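Local coordinates for protein endonuclease Bse634IR (Geobacillus stearothermophilus, PDB 3V21) that probably cleaves double-stranded DNA as a metal-dependent type II restriction endonuclease of the Cfr10I/Bse634I family, in the PDDEXK clan, at residues N9-Y14 with K61-P66; T38-I43 with T278-I283. The protein carries 1 engineered substitution. All coordinates share one frame; numbering follows the deposited sequence.

Interaction 1. Residues N9-Y14 with K61-P66; sequences NCVEEY and KGLAIP
Val11 and Lys61 form the closer-packed half of this contact. The CG2 methyl of Val11 lies 3.7 Å from CD of Lys61, and the two side chains run past each other in opposite directions. With chi1 at -63°, Val11 CG2 sits between its own backbone N and carbonyl carbon and faces the lysine chain. That chain is extended beyond CG (chi3 171°), which lays CD and CE along the valine methyl and carries NZ on to a hydrogen bond with the backbone O of Ser8. A second apolar touch is longer, with Val11 CG2 at 4.2 Å from Leu63 CD1. Val54 of helix 43-60 and Ile22 of the paired strand 20-24 also touch Val11, which is buried.

The other half is loose. Glu13, an exposed residue, reaches out with an extended chain until OE1 is 3.8 Å from Leu63 CD2, a carboxylate oxygen beside a methyl group. Bound DNA comes within about 4 Å of the contact at its nearest atom.

Only 224 Å² is buried, summed over both sides, and the pairing is by van der Waals touch, which implies a non-directional seam at the surface between strand 11-15 and the loop leaving helix 43-60.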
# COMPACT_ATOMS: atom_id res chain seq x y z
N ASN A 9 -13.43 48.24 18.93
CA ASN A 9 -13.32 47.08 19.79
C ASN A 9 -12.43 46.05 19.15
O ASN A 9 -12.30 44.94 19.66
CB ASN A 9 -14.69 46.48 20.05
CG ASN A 9 -15.56 47.38 20.88
OD1 ASN A 9 -15.11 47.90 21.91
ND2 ASN A 9 -16.81 47.57 20.46
N CYS A 10 -11.80 46.39 18.03
CA CYS A 10 -10.95 45.43 17.38
C CYS A 10 -9.80 45.05 18.31
O CYS A 10 -9.14 44.02 18.08
CB CYS A 10 -10.45 45.97 16.04
SG CYS A 10 -9.45 47.42 16.15
N VAL A 11 -9.58 45.85 19.35
CA VAL A 11 -8.54 45.54 20.36
C VAL A 11 -9.20 45.61 21.73
O VAL A 11 -10.02 46.48 21.99
CB VAL A 11 -7.34 46.52 20.34
CG1 VAL A 11 -6.61 46.44 19.01
CG2 VAL A 11 -7.80 47.93 20.61
N GLU A 12 -8.81 44.68 22.59
CA GLU A 12 -9.36 44.58 23.94
C GLU A 12 -8.23 44.46 24.94
O GLU A 12 -7.30 43.70 24.73
CB GLU A 12 -10.26 43.35 24.01
CG GLU A 12 -10.70 42.93 25.40
CD GLU A 12 -11.57 41.67 25.38
OE1 GLU A 12 -11.09 40.60 24.94
OE2 GLU A 12 -12.75 41.75 25.81
N GLU A 13 -8.30 45.22 26.02
CA GLU A 13 -7.27 45.20 27.05
C GLU A 13 -7.69 44.28 28.20
O GLU A 13 -8.87 44.12 28.50
CB GLU A 13 -7.03 46.61 27.59
CG GLU A 13 -5.84 46.74 28.53
CD GLU A 13 -5.71 48.13 29.16
OE1 GLU A 13 -5.82 49.14 28.43
OE2 GLU A 13 -5.47 48.21 30.38
N TYR A 14 -6.71 43.67 28.86
CA TYR A 14 -7.01 42.78 29.96
C TYR A 14 -5.75 42.53 30.77
O TYR A 14 -4.64 42.70 30.26
CB TYR A 14 -7.55 41.44 29.43
CG TYR A 14 -6.55 40.67 28.60
CD1 TYR A 14 -6.24 41.06 27.30
CD2 TYR A 14 -5.86 39.59 29.15
CE1 TYR A 14 -5.28 40.39 26.56
CE2 TYR A 14 -4.88 38.92 28.41
CZ TYR A 14 -4.60 39.32 27.13
OH TYR A 14 -3.63 38.67 26.40
N LYS A 61 -5.97 54.54 20.46
CA LYS A 61 -6.31 54.20 21.84
C LYS A 61 -5.11 54.41 22.76
O LYS A 61 -5.22 54.29 23.98
CB LYS A 61 -6.78 52.74 21.93
CG LYS A 61 -8.08 52.46 21.20
CD LYS A 61 -8.80 51.29 21.84
CE LYS A 61 -10.21 51.14 21.28
NZ LYS A 61 -11.01 50.23 22.13
N GLY A 62 -3.97 54.74 22.17
CA GLY A 62 -2.77 54.96 22.95
C GLY A 62 -2.16 53.67 23.46
O GLY A 62 -1.37 53.68 24.41
N LEU A 63 -2.53 52.55 22.82
CA LEU A 63 -2.03 51.23 23.18
C LEU A 63 -0.85 50.85 22.27
O LEU A 63 -0.60 51.50 21.26
CB LEU A 63 -3.16 50.21 23.06
CG LEU A 63 -4.35 50.53 23.97
CD1 LEU A 63 -5.49 49.60 23.68
CD2 LEU A 63 -3.94 50.42 25.43
N ALA A 64 -0.13 49.80 22.63
CA ALA A 64 1.02 49.41 21.81
C ALA A 64 0.68 48.43 20.69
O ALA A 64 -0.08 47.47 20.90
CB ALA A 64 2.13 48.84 22.71
N ILE A 65 1.24 48.68 19.50
CA ILE A 65 1.02 47.84 18.32
C ILE A 65 1.24 46.35 18.60
O ILE A 65 2.31 45.95 19.04
CB ILE A 65 1.94 48.27 17.13
CG1 ILE A 65 1.44 49.59 16.53
CG2 ILE A 65 1.98 47.17 16.06
CD1 ILE A 65 2.00 49.90 15.16
N PRO A 66 0.23 45.52 18.33
CA PRO A 66 0.29 44.07 18.55
C PRO A 66 1.51 43.41 17.91
O PRO A 66 2.00 43.86 16.87
CB PRO A 66 -1.02 43.58 17.94
CG PRO A 66 -1.93 44.75 18.13
CD PRO A 66 -1.05 45.89 17.70

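Interaction 2. Residues T38-I43 with T278-I283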
# COMPACT_ATOMS: atom_id res chain seq x y z
N THR A 38 -20.09 43.37 2.03
CA THR A 38 -19.05 42.37 2.28
C THR A 38 -17.85 42.65 1.39
O THR A 38 -18.00 42.99 0.21
CB THR A 38 -19.56 40.97 1.97
OG1 THR A 38 -20.41 41.03 0.82
CG2 THR A 38 -20.30 40.39 3.16
N PRO A 39 -16.63 42.48 1.94
CA PRO A 39 -15.39 42.73 1.19
C PRO A 39 -15.29 42.04 -0.17
O PRO A 39 -15.88 40.98 -0.40
CB PRO A 39 -14.31 42.23 2.15
CG PRO A 39 -15.01 41.11 2.87
CD PRO A 39 -16.35 41.73 3.17
N THR A 40 -14.56 42.68 -1.07
CA THR A 40 -14.32 42.17 -2.41
C THR A 40 -13.09 42.86 -2.95
O THR A 40 -12.61 43.85 -2.39
CB THR A 40 -15.51 42.40 -3.39
OG1 THR A 40 -16.24 43.56 -2.99
CG2 THR A 40 -16.43 41.16 -3.45
N GLY A 41 -12.58 42.34 -4.06
CA GLY A 41 -11.39 42.87 -4.68
C GLY A 41 -10.18 42.03 -4.33
O GLY A 41 -10.26 40.80 -4.27
N SER A 42 -9.05 42.70 -4.10
CA SER A 42 -7.82 42.02 -3.73
C SER A 42 -7.90 41.58 -2.28
O SER A 42 -8.12 42.39 -1.39
CB SER A 42 -6.63 42.95 -3.91
OG SER A 42 -5.44 42.32 -3.47
N ILE A 43 -7.73 40.29 -2.06
CA ILE A 43 -7.80 39.75 -0.72
C ILE A 43 -6.67 40.32 0.12
O ILE A 43 -6.87 40.71 1.26
CB ILE A 43 -7.68 38.23 -0.75
CG1 ILE A 43 -8.73 37.65 -1.69
CG2 ILE A 43 -7.88 37.67 0.64
CD1 ILE A 43 -8.59 36.18 -1.94
N THR A 278 -5.89 35.81 -5.54
CA THR A 278 -5.55 37.22 -5.48
C THR A 278 -6.78 38.08 -5.19
O THR A 278 -6.70 39.06 -4.45
CB THR A 278 -4.89 37.66 -6.79
OG1 THR A 278 -5.75 37.34 -7.89
CG2 THR A 278 -3.60 36.91 -7.02
N SER A 279 -7.92 37.70 -5.75
CA SER A 279 -9.16 38.44 -5.55
C SER A 279 -10.28 37.51 -5.07
O SER A 279 -10.14 36.28 -5.13
CB SER A 279 -9.60 39.09 -6.87
OG SER A 279 -9.93 38.10 -7.84
N PHE A 280 -11.38 38.10 -4.61
CA PHE A 280 -12.51 37.30 -4.15
C PHE A 280 -13.14 36.55 -5.31
O PHE A 280 -13.80 35.54 -5.12
CB PHE A 280 -13.55 38.20 -3.48
CG PHE A 280 -13.17 38.62 -2.10
CD1 PHE A 280 -12.19 39.58 -1.90
CD2 PHE A 280 -13.76 38.01 -1.00
CE1 PHE A 280 -11.79 39.93 -0.61
CE2 PHE A 280 -13.37 38.35 0.30
CZ PHE A 280 -12.39 39.32 0.49
N GLU A 281 -12.94 37.06 -6.51
CA GLU A 281 -13.50 36.38 -7.66
C GLU A 281 -12.81 35.02 -7.77
O GLU A 281 -13.47 34.02 -8.07
CB GLU A 281 -13.27 37.23 -8.91
CG GLU A 281 -13.91 36.65 -10.18
CD GLU A 281 -15.36 36.21 -9.97
OE1 GLU A 281 -16.13 36.95 -9.31
OE2 GLU A 281 -15.73 35.12 -10.49
N ASP A 282 -11.50 35.00 -7.50
CA ASP A 282 -10.72 33.77 -7.58
C ASP A 282 -11.23 32.69 -6.64
O ASP A 282 -11.12 31.50 -6.94
CB ASP A 282 -9.25 34.05 -7.26
CG ASP A 282 -8.58 34.87 -8.32
OD1 ASP A 282 -8.81 34.59 -9.52
OD2 ASP A 282 -7.81 35.78 -7.96
N ILE A 283 -11.79 33.10 -5.51
CA ILE A 283 -12.34 32.15 -4.57
C ILE A 283 -13.45 31.43 -5.30
O ILE A 283 -13.57 30.21 -5.20
CB ILE A 283 -12.92 32.85 -3.34
CG1 ILE A 283 -11.81 33.55 -2.57
CG2 ILE A 283 -13.63 31.85 -2.46
CD1 ILE A 283 -12.29 34.32 -1.35
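A single antiparallel beta bridge joins the loop before helix 43-60 to the entry of helix 280-291. It is centred on Ser42 and Ser279, a non-hydrogen-bonded pair with CA atoms 4.2 Å apart. On one side of that pair, Ile43 N donates to Thr278 O at 2.9 Å with an N-H...O angle of 156°. On the other, Phe280 N donates to Gly41 O, though the position of that oxygen is less certain. Ser42 occupies the N-cap position of its helix.

The Phe280 side chain packs beside the bridge. Its CG is anti to its carbonyl carbon (chi1 -77°), which brings one face of the ring over the Pro39-Thr40 backbone and its edge to Gly41. Pro39 O stands 3.6 Å above the ring plane, over its centre, and Thr40 N lies over the same face nearer the rim. Pro39 CB adds an apolar touch at 3.9 Å from Phe280 CZ. Obliquely to the ring, Ile43 CG1 is 4.0 Å from Phe280 CD1, while Ile43 CD1 extends to 4.2 Å from Ile283 CD1.

The residues leading into helix 280-291 are tied to Asp282, whose OD2 accepts from Thr278 OG1 and from Ser279 N (2.9 Å).

Helix 68-93 packs beside this join: Phe79 touches Ile43, and Met82 and Gln86 touch Phe280. Segment 278-283 follows strand 273-276, one of the two outermost strands of the mixed sheet within this chain, and Ile283 lies about 7 Å, side chain to side chain, from the calcium-binding residue Leu197 on strand 191-198.

The two contacts share helix 43-60 and work at its two ends: interaction 2 bonds the loop entering it to helix 280-291, and interaction 1 packs the loop leaving it against strand 11-15. Their centres lie 28 Å apart. Interaction 1 is a surface contact, about 27 Å from the chain centre, made by side chains with no directional bond between its segments. Interaction 2 is partly buried, about 17 Å from that centre, and adds backbone hydrogen bonds to ring packing, covering 385 against 224 Å². Helix 68-93 borders both, meeting Pro66 in one and Phe280 in the other. Interaction 1 approaches the DNA more closely, whereas one segment of interaction 2 follows a strand of the mixed sheet.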